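Local coordinates for protein probable N-glycosylase/DNA lyase (PDB 3N0U) that is a probable N-glycosylase/DNA lyase of the helix-hairpin-helix clan, built almost entirely of helices, at residues A[54-57]-A[58-62]; A[121-124]-A[125-128]; A[133-136]-A[137-140]; A[143-146]-A[147-151]. All coordinates share one frame; numbering follows the deposited sequence.

Contact 1 (A[54-57]-A[58-62]); sequences LSFC and VLTAN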
loop_
_atom_site.group_PDB
_atom_site.type_symbol
_atom_site.label_atom_id
_atom_site.label_comp_id
_atom_site.label_asym_id
_atom_site.label_seq_id
_atom_site.Cartn_x
_atom_site.Cartn_y
_atom_site.Cartn_z
ATOM N N LEU A 54 -6.798 -6.533 -0.422
ATOM C CA LEU A 54 -5.624 -7.285 -0.019
ATOM C C LEU A 54 -4.955 -7.909 -1.252
ATOM O O LEU A 54 -3.729 -7.904 -1.371
ATOM C CB LEU A 54 -6.004 -8.370 1.004
ATOM C CG LEU A 54 -4.826 -9.151 1.548
ATOM C CD1 LEU A 54 -3.918 -8.252 2.408
ATOM C CD2 LEU A 54 -5.345 -10.334 2.354
ATOM N N SER A 55 -5.764 -8.422 -2.174
ATOM C CA SER A 55 -5.238 -9.004 -3.419
ATOM C C SER A 55 -4.542 -7.977 -4.312
ATOM O O SER A 55 -3.490 -8.274 -4.907
ATOM C CB SER A 55 -6.343 -9.730 -4.182
ATOM O OG SER A 55 -6.908 -10.751 -3.356
ATOM N N PHE A 56 -5.084 -6.762 -4.360
ATOM C CA PHE A 56 -4.441 -5.665 -5.068
ATOM C C PHE A 56 -3.037 -5.476 -4.502
ATOM O O PHE A 56 -2.071 -5.307 -5.238
ATOM C CB PHE A 56 -5.267 -4.377 -4.941
ATOM C CG PHE A 56 -4.531 -3.133 -5.361
ATOM C CD1 PHE A 56 -4.490 -2.754 -6.688
ATOM C CD2 PHE A 56 -3.899 -2.332 -4.425
ATOM C CE1 PHE A 56 -3.815 -1.611 -7.077
ATOM C CE2 PHE A 56 -3.225 -1.191 -4.813
ATOM C CZ PHE A 56 -3.180 -0.835 -6.147
ATOM N N CYS A 57 -2.913 -5.532 -3.183
ATOM C CA CYS A 57 -1.615 -5.317 -2.569
ATOM C C CYS A 57 -0.637 -6.477 -2.835
ATOM O O CYS A 57 0.564 -6.264 -2.993
ATOM C CB CYS A 57 -1.771 -5.036 -1.072
ATOM S SG CYS A 57 -2.650 -3.490 -0.748
ATOM N N VAL A 58 -1.151 -7.689 -2.930
ATOM C CA VAL A 58 -0.325 -8.825 -3.336
ATOM C C VAL A 58 0.237 -8.572 -4.745
ATOM O O VAL A 58 1.417 -8.814 -5.022
ATOM C CB VAL A 58 -1.141 -10.136 -3.318
ATOM C CG1 VAL A 58 -0.386 -11.262 -3.983
ATOM C CG2 VAL A 58 -1.518 -10.518 -1.890
ATOM N N LEU A 59 -0.611 -8.076 -5.628
ATOM C CA LEU A 59 -0.222 -7.913 -7.036
ATOM C C LEU A 59 0.706 -6.748 -7.282
ATOM O O LEU A 59 1.470 -6.767 -8.254
ATOM C CB LEU A 59 -1.447 -7.721 -7.922
ATOM C CG LEU A 59 -2.419 -8.896 -7.940
ATOM C CD1 LEU A 59 -3.621 -8.549 -8.800
ATOM C CD2 LEU A 59 -1.768 -10.183 -8.413
ATOM N N THR A 60 0.657 -5.724 -6.437
ATOM C CA THR A 60 1.494 -4.563 -6.684
ATOM C C THR A 60 2.783 -4.560 -5.881
ATOM O O THR A 60 3.481 -3.546 -5.859
ATOM C CB THR A 60 0.734 -3.267 -6.409
ATOM O OG1 THR A 60 0.314 -3.246 -5.045
ATOM C CG2 THR A 60 -0.468 -3.152 -7.339
ATOM N N ALA A 61 3.149 -5.696 -5.292
ATOM C CA ALA A 61 4.370 -5.775 -4.474
ATOM C C ALA A 61 5.601 -5.301 -5.223
ATOM O O ALA A 61 6.450 -4.594 -4.652
ATOM C CB ALA A 61 4.589 -7.174 -3.975
ATOM N N ASN A 62 5.697 -5.696 -6.488
ATOM C CA ASN A 62 6.784 -5.286 -7.364
ATOM C C ASN A 62 6.222 -4.960 -8.739
ATOM O O ASN A 62 6.759 -5.384 -9.766
ATOM C CB ASN A 62 7.836 -6.394 -7.493
ATOM C CG ASN A 62 8.825 -6.413 -6.331
ATOM O OD1 ASN A 62 8.817 -5.532 -5.469
ATOM N ND2 ASN A 62 9.701 -7.413 -6.321
HETATM O O HOH W 1 1.485 -3.771 -1.828
#
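Phe-56 and Thr-60 meet twice at the C-terminal end of helix 47-59, once through the backbone and once through their side chains. Phe-56 O accepts from Thr-60 N at 3.0 Å, though the bond is bent, with an N-H...O angle of 136°. Thr-60 OG1 lies 3.2 Å from the same Phe-56 O. The two bonds just before it are straighter: Val-58 N donates to Leu-54 O and Leu-59 N to Ser-55 O, each over 3.0 Å. Cys-57 O accepts a hydrogen bond from a water at 2.9 Å, and the same water makes a weak bond to Thr-60 OG1. Ser-55 OG bonds back to Phe-51 O, while Leu-59 O is held by His-96 NE2. A chi1 of 60° sets CG2 of Thr-60 beside that residue's own backbone N, which brings the methyl over one face of the Phe-56 ring. This is a CH-pi contact, CG2 lying 3.9 Å from the ring centroid and offset toward the rim. The turn is mostly buried: Leu-54 and Cys-57 pack on helix 140-148, Val-58 and Leu-59 on helix 99-109, and Phe-56 reaches helix 65-75.

Contact 2 (A[121-124]-A[125-128]); sequences KGDP and FQSR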
loop_
_atom_site.group_PDB
_atom_site.type_symbol
_atom_site.label_atom_id
_atom_site.label_comp_id
_atom_site.label_asym_id
_atom_site.label_seq_id
_atom_site.Cartn_x
_atom_site.Cartn_y
_atom_site.Cartn_z
ATOM N N LYS A 121 -10.166 -2.750 11.635
ATOM C CA LYS A 121 -10.648 -1.901 12.715
ATOM C C LYS A 121 -9.740 -1.965 13.940
ATOM O O LYS A 121 -9.897 -1.177 14.882
ATOM C CB LYS A 121 -12.064 -2.329 13.119
ATOM C CG LYS A 121 -13.118 -2.061 12.059
ATOM C CD LYS A 121 -13.443 -0.584 11.974
ATOM C CE LYS A 121 -14.580 -0.324 10.997
ATOM N NZ LYS A 121 -15.043 1.090 11.051
ATOM N N GLY A 122 -8.826 -2.933 13.951
ATOM C CA GLY A 122 -7.987 -3.156 15.112
ATOM C C GLY A 122 -6.830 -2.179 15.201
ATOM O O GLY A 122 -6.717 -1.267 14.386
ATOM N N ASP A 123 -5.969 -2.360 16.199
ATOM C CA ASP A 123 -4.780 -1.534 16.313
ATOM C C ASP A 123 -3.960 -1.777 15.068
ATOM O O ASP A 123 -3.602 -2.917 14.788
ATOM C CB ASP A 123 -3.975 -1.909 17.545
ATOM C CG ASP A 123 -2.736 -1.069 17.694
ATOM O OD1 ASP A 123 -2.784 -0.056 18.421
ATOM O OD2 ASP A 123 -1.716 -1.408 17.068
ATOM N N PRO A 124 -3.681 -0.720 14.299
ATOM C CA PRO A 124 -3.040 -0.957 13.006
ATOM C C PRO A 124 -1.656 -1.550 13.102
ATOM O O PRO A 124 -1.271 -2.258 12.178
ATOM C CB PRO A 124 -2.981 0.432 12.376
ATOM C CG PRO A 124 -3.275 1.393 13.457
ATOM C CD PRO A 124 -4.079 0.685 14.477
ATOM N N PHE A 125 -0.927 -1.309 14.187
ATOM C CA PHE A 125 0.409 -1.888 14.301
ATOM C C PHE A 125 0.261 -3.382 14.524
ATOM O O PHE A 125 1.018 -4.162 13.965
ATOM C CB PHE A 125 1.224 -1.199 15.402
ATOM C CG PHE A 125 1.540 0.239 15.080
ATOM C CD1 PHE A 125 2.706 0.576 14.420
ATOM C CD2 PHE A 125 0.628 1.242 15.377
ATOM C CE1 PHE A 125 2.981 1.905 14.083
ATOM C CE2 PHE A 125 0.893 2.570 15.054
ATOM C CZ PHE A 125 2.069 2.896 14.395
ATOM N N GLN A 126 -0.730 -3.786 15.315
ATOM C CA GLN A 126 -0.921 -5.205 15.572
ATOM C C GLN A 126 -1.472 -5.893 14.318
ATOM O O GLN A 126 -1.067 -7.005 13.982
ATOM C CB GLN A 126 -1.835 -5.425 16.770
ATOM C CG GLN A 126 -1.273 -4.862 18.052
ATOM C CD GLN A 126 -2.148 -5.163 19.235
ATOM O OE1 GLN A 126 -3.119 -5.905 19.122
ATOM N NE2 GLN A 126 -1.812 -4.590 20.382
ATOM N N SER A 127 -2.388 -5.231 13.621
ATOM C CA SER A 127 -2.937 -5.801 12.391
ATOM C C SER A 127 -1.858 -5.987 11.338
ATOM O O SER A 127 -1.840 -6.992 10.644
ATOM C CB SER A 127 -4.080 -4.934 11.859
ATOM O OG SER A 127 -5.156 -4.996 12.780
ATOM N N ARG A 128 -0.933 -5.043 11.244
ATOM C CA ARG A 128 0.148 -5.178 10.278
ATOM C C ARG A 128 1.021 -6.388 10.627
ATOM O O ARG A 128 1.393 -7.150 9.743
ATOM C CB ARG A 128 1.001 -3.906 10.216
ATOM C CG ARG A 128 2.299 -4.112 9.440
ATOM C CD ARG A 128 2.929 -2.789 9.079
ATOM N NE ARG A 128 3.368 -2.097 10.277
ATOM C CZ ARG A 128 3.751 -0.835 10.329
ATOM N NH1 ARG A 128 3.740 -0.090 9.241
ATOM N NH2 ARG A 128 4.152 -0.326 11.482
#
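The Phe-125 ring receives Asp-123 OD2 at its edge, in the ring plane, with CD2 the nearest ring atom at 3.9 Å. That carboxylate is also turned 39° from the amide plane of Gln-126, whose side chain runs at about a right angle to it, CG lying 3.6 Å from Asp-123 OD2. The Phe-125 side chain also packs against Leu-155 and against Glu-188 of helix 181-198, while CG of Pro-124 comes no closer to the ring than 4.4 Å from CD2.

Asp-123 is the N-cap of helix 124-134. Its CG stands trans to the backbone N (chi1 180°), which swings OD2 back over the first turn. There OD2 accepts from Gln-126 N at 3.1 Å through its anti lone pair, and from Phe-125 N in a weak bond whose N-H...O angle is only 126°. The backbone takes over where the cap stops: Ser-127 N donates to Asp-123 O at 2.9 Å, nearly along the C=O axis, and Arg-128 N to Pro-124 O at 3.0 Å. Pro-124, with no N-H to offer, fits the first helical position. Ser-127 OG turns back to Leu-119 O in the preceding helix, and the guanidinium of Arg-128 forms a salt bridge with Glu-188.

One carboxylate oxygen thus serves two N-H groups that precede the regular helical bonding. Sitting at the positive end of the helix dipole, the Asp-123 carboxylate is probably stabilised in its charged form.

Contact 3 (A[133-136]-A[137-140]); sequences RNAK and GIGW. With NA (sodium ion), chain D.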
loop_
_atom_site.group_PDB
_atom_site.type_symbol
_atom_site.label_atom_id
_atom_site.label_comp_id
_atom_site.label_asym_id
_atom_site.label_seq_id
_atom_site.Cartn_x
_atom_site.Cartn_y
_atom_site.Cartn_z
ATOM N N ARG A 133 2.865 -11.897 9.166
ATOM C CA ARG A 133 3.106 -13.289 9.518
ATOM C C ARG A 133 2.204 -14.274 8.765
ATOM O O ARG A 133 2.628 -15.395 8.453
ATOM C CB ARG A 133 2.946 -13.506 11.026
ATOM C CG ARG A 133 3.270 -14.944 11.461
ATOM C CD ARG A 133 3.185 -15.124 12.953
ATOM N NE ARG A 133 4.025 -14.157 13.644
ATOM C CZ ARG A 133 5.310 -14.341 13.941
ATOM N NH1 ARG A 133 5.925 -15.471 13.604
ATOM N NH2 ARG A 133 5.982 -13.388 14.577
ATOM N N ASN A 134 0.975 -13.854 8.463
ATOM C CA ASN A 134 -0.070 -14.793 8.067
ATOM C C ASN A 134 -0.586 -14.685 6.639
ATOM O O ASN A 134 -1.166 -15.632 6.116
ATOM C CB ASN A 134 -1.227 -14.684 9.057
ATOM C CG ASN A 134 -0.841 -15.178 10.419
ATOM O OD1 ASN A 134 -0.690 -14.401 11.366
ATOM N ND2 ASN A 134 -0.665 -16.479 10.530
ATOM N N ALA A 135 -0.394 -13.531 6.013
ATOM C CA ALA A 135 -0.883 -13.348 4.649
ATOM C C ALA A 135 0.232 -13.559 3.651
ATOM O O ALA A 135 1.235 -12.878 3.705
ATOM C CB ALA A 135 -1.476 -11.954 4.485
ATOM N N LYS A 136 0.041 -14.477 2.713
ATOM C CA LYS A 136 1.042 -14.771 1.687
ATOM C C LYS A 136 1.185 -13.619 0.712
ATOM O O LYS A 136 0.203 -12.992 0.338
ATOM C CB LYS A 136 0.614 -16.033 0.928
ATOM C CG LYS A 136 0.420 -17.241 1.840
ATOM C CD LYS A 136 1.714 -17.568 2.553
ATOM C CE LYS A 136 1.625 -18.885 3.298
ATOM N NZ LYS A 136 2.884 -19.163 4.040
ATOM N N GLY A 137 2.422 -13.352 0.310
ATOM C CA GLY A 137 2.717 -12.272 -0.602
ATOM C C GLY A 137 2.584 -10.892 0.013
ATOM O O GLY A 137 2.582 -9.890 -0.705
ATOM N N ILE A 138 2.475 -10.843 1.337
ATOM C CA ILE A 138 2.315 -9.594 2.050
ATOM C C ILE A 138 3.398 -9.443 3.123
ATOM O O ILE A 138 3.365 -10.126 4.147
ATOM C CB ILE A 138 0.949 -9.539 2.760
ATOM C CG1 ILE A 138 -0.191 -9.587 1.742
ATOM C CG2 ILE A 138 0.847 -8.302 3.676
ATOM C CD1 ILE A 138 -0.330 -8.352 0.868
ATOM N N GLY A 139 4.362 -8.568 2.882
ATOM C CA GLY A 139 5.358 -8.219 3.880
ATOM C C GLY A 139 5.044 -6.899 4.569
ATOM O O GLY A 139 3.911 -6.415 4.535
ATOM N N TRP A 140 6.055 -6.290 5.181
ATOM C CA TRP A 140 5.831 -5.072 5.950
ATOM C C TRP A 140 5.249 -3.947 5.092
ATOM O O TRP A 140 4.301 -3.279 5.494
ATOM C CB TRP A 140 7.130 -4.634 6.627
ATOM C CG TRP A 140 7.470 -5.583 7.707
ATOM C CD1 TRP A 140 8.295 -6.663 7.625
ATOM C CD2 TRP A 140 6.929 -5.583 9.025
ATOM N NE1 TRP A 140 8.318 -7.328 8.830
ATOM C CE2 TRP A 140 7.483 -6.685 9.703
ATOM C CE3 TRP A 140 6.032 -4.752 9.704
ATOM C CZ2 TRP A 140 7.170 -6.980 11.020
ATOM C CZ3 TRP A 140 5.734 -5.042 11.019
ATOM C CH2 TRP A 140 6.289 -6.152 11.658
HETATM NA NA NA D . 3.105 -12.369 4.984
HETATM O O HOH W 2 3.364 -14.954 5.513
HETATM O O HOH W 3 4.852 -12.581 3.180
#
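Ala-135 and Ile-138 bind a sodium ion together through main-chain oxygens alone, Ala-135 O at 2.3 Å and Ile-138 O at 2.4 Å. Val-132 O gives a third carbonyl, and two waters complete the five ligands. One of these waters also donates, weakly, to Arg-133 O. Between the two carbonyls the chain makes a type II turn from Ala-135 to Ile-138. Its closing bond, Ile-138 N to Ala-135 O, is weak at 3.4 Å, and the same Ala-135 oxygen faces the ion. Gly-137 takes the third corner with positive phi (72°). This is the hairpin of a helix-hairpin-helix motif: helix 124-134 stops just before Ala-135, and helix 140-148 starts after its N-cap, Gly-139. Such hairpins commonly hold a monovalent cation among their carbonyls, as here. On the apolar side of the turn Ala-135 CB lies 3.8 Å from both CB and CG1 of Ile-138. The isoleucine sets CG1 beside its own backbone N (chi1 -63°), which brings it against that methyl, and packs on Leu-54, Cys-57 and Val-58 of helix 47-59. Lys-136 N donates to Asn-109 OD1, tying the outer corner of the turn to helix 99-109.

Contact 4 (A[143-146]-A[147-151]); sequences ASHF and LRNTG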
loop_
_atom_site.group_PDB
_atom_site.type_symbol
_atom_site.label_atom_id
_atom_site.label_comp_id
_atom_site.label_asym_id
_atom_site.label_seq_id
_atom_site.Cartn_x
_atom_site.Cartn_y
_atom_site.Cartn_z
ATOM N N ALA A 143 1.580 -4.898 3.792
ATOM C CA ALA A 143 0.607 -4.864 4.881
ATOM C C ALA A 143 0.268 -3.418 5.227
ATOM O O ALA A 143 -0.903 -3.079 5.467
ATOM C CB ALA A 143 1.157 -5.558 6.104
ATOM N N SER A 144 1.278 -2.556 5.265
ATOM C CA SER A 144 1.040 -1.131 5.471
ATOM C C SER A 144 0.155 -0.550 4.389
ATOM O O SER A 144 -0.742 0.234 4.663
ATOM C CB SER A 144 2.361 -0.379 5.488
ATOM O OG SER A 144 3.225 -0.929 6.473
ATOM N N HIS A 145 0.430 -0.951 3.162
ATOM C CA HIS A 145 -0.309 -0.513 1.993
ATOM C C HIS A 145 -1.783 -0.899 2.076
ATOM O O HIS A 145 -2.663 -0.053 1.867
ATOM C CB HIS A 145 0.343 -1.151 0.772
ATOM C CG HIS A 145 -0.126 -0.612 -0.534
ATOM N ND1 HIS A 145 0.300 -1.139 -1.733
ATOM C CD2 HIS A 145 -0.953 0.415 -0.844
ATOM C CE1 HIS A 145 -0.254 -0.471 -2.730
ATOM N NE2 HIS A 145 -1.020 0.478 -2.218
ATOM N N PHE A 146 -2.043 -2.172 2.380
ATOM C CA PHE A 146 -3.410 -2.653 2.538
ATOM C C PHE A 146 -4.146 -1.834 3.608
ATOM O O PHE A 146 -5.263 -1.342 3.382
ATOM C CB PHE A 146 -3.419 -4.145 2.909
ATOM C CG PHE A 146 -4.765 -4.662 3.364
ATOM C CD1 PHE A 146 -5.798 -4.816 2.471
ATOM C CD2 PHE A 146 -4.975 -4.972 4.682
ATOM C CE1 PHE A 146 -7.019 -5.278 2.885
ATOM C CE2 PHE A 146 -6.203 -5.425 5.106
ATOM C CZ PHE A 146 -7.222 -5.577 4.197
ATOM N N LEU A 147 -3.545 -1.701 4.778
ATOM C CA LEU A 147 -4.218 -0.993 5.861
ATOM C C LEU A 147 -4.504 0.466 5.488
ATOM O O LEU A 147 -5.617 0.973 5.675
ATOM C CB LEU A 147 -3.429 -1.137 7.169
ATOM C CG LEU A 147 -3.460 -2.571 7.736
ATOM C CD1 LEU A 147 -2.423 -2.753 8.822
ATOM C CD2 LEU A 147 -4.857 -2.923 8.260
ATOM N N ARG A 148 -3.528 1.140 4.900
ATOM C CA ARG A 148 -3.727 2.506 4.455
ATOM C C ARG A 148 -4.896 2.598 3.471
ATOM O O ARG A 148 -5.702 3.538 3.535
ATOM C CB ARG A 148 -2.434 3.011 3.803
ATOM C CG ARG A 148 -2.348 4.518 3.607
ATOM C CD ARG A 148 -3.178 5.054 2.424
ATOM N NE ARG A 148 -2.868 4.417 1.150
ATOM C CZ ARG A 148 -1.916 4.818 0.315
ATOM N NH1 ARG A 148 -1.136 5.831 0.622
ATOM N NH2 ARG A 148 -1.714 4.162 -0.819
ATOM N N ASN A 149 -4.974 1.625 2.550
ATOM C CA ASN A 149 -6.008 1.621 1.531
ATOM C C ASN A 149 -7.416 1.318 2.090
ATOM O O ASN A 149 -8.404 1.396 1.365
ATOM C CB ASN A 149 -5.665 0.683 0.372
ATOM C CG ASN A 149 -4.648 1.284 -0.585
ATOM O OD1 ASN A 149 -3.968 2.238 -0.265
ATOM N ND2 ASN A 149 -4.548 0.718 -1.752
ATOM N N THR A 150 -7.501 0.982 3.372
ATOM C CA THR A 150 -8.788 0.835 4.041
ATOM C C THR A 150 -9.066 2.019 4.979
ATOM O O THR A 150 -10.022 1.997 5.741
ATOM C CB THR A 150 -8.875 -0.474 4.865
ATOM O OG1 THR A 150 -8.085 -0.365 6.066
ATOM C CG2 THR A 150 -8.414 -1.637 4.048
ATOM N N GLY A 151 -8.217 3.038 4.914
ATOM C CA GLY A 151 -8.417 4.276 5.648
ATOM C C GLY A 151 -7.458 4.529 6.799
ATOM O O GLY A 151 -7.538 5.584 7.441
#
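From Ala-143 to Asn-149 the backbone keeps its helical bonds, Leu-147 N to Ala-143 O, Arg-148 N to Ser-144 O and Asn-149 N to His-145 O, and then winds up in a type I turn that ends at Gly-151. This is a Schellman motif closing helix 140-148, the second helix of the helix-hairpin-helix unit: Gly-151, at positive phi (110°), is the C-prime residue, its N bonded to Arg-148 O, while Val-152 N returns to Leu-147 O.

Among the side chains, Phe-146 and Thr-150 stand one turn apart. The threonine methyl CG2 sits over one face of the phenyl ring, 4.2 Å from its centroid and displaced toward the rim, a CH-pi contact. Beside it Leu-147 CD2 comes to 4.1 Å from Phe-146 CD2.

On another side of the helix, His-145 and Asn-149 meet with ring and amide planes nearly perpendicular, 81° apart, at 3.6 Å between NE2 and ND2. Both nitrogens donate to Lys-219 O, the C-terminal residue, and Asn-149 ND2 also reaches Glu-53. The amide is fixed from its other end by Arg-148, whose chain bends at chi2 and chi3 to bring NE and NH2 side-on to Asn-149 OD1, with that oxygen in the guanidinium plane. Arg-148 NH1 makes a salt bridge with Asp-206, so the buried guanidinium has a carboxylate partner. At the helix end, besides Val-152 N, Leu-147 O accepts from Thr-150 N at 3.0 Å and Thr-150 OG1 at 2.8 Å.

In the fold
None of the four contacts spans a long loop; they come in series, with no nesting or crossing. Contact 1 ends helix 47-59. Contact 2 then starts helix 124-134, contact 3 turns from that helix into the next, and contact 4 ends helix 140-148, so the last three mark the start, hairpin and finish of the helix-hairpin-helix unit. Contact 1 packs on this unit: Val-58 CG2 lies 3.7 Å from Ile-138 CD1, and Cys-57 SG faces the backbone of Phe-146. Arg-128 joins contact 2 to both others of the unit, lying against Trp-140 and probably hydrogen-bonding Ser-144. Contacts 1 and 2 do not touch, their nearest atoms being about 9 Å apart.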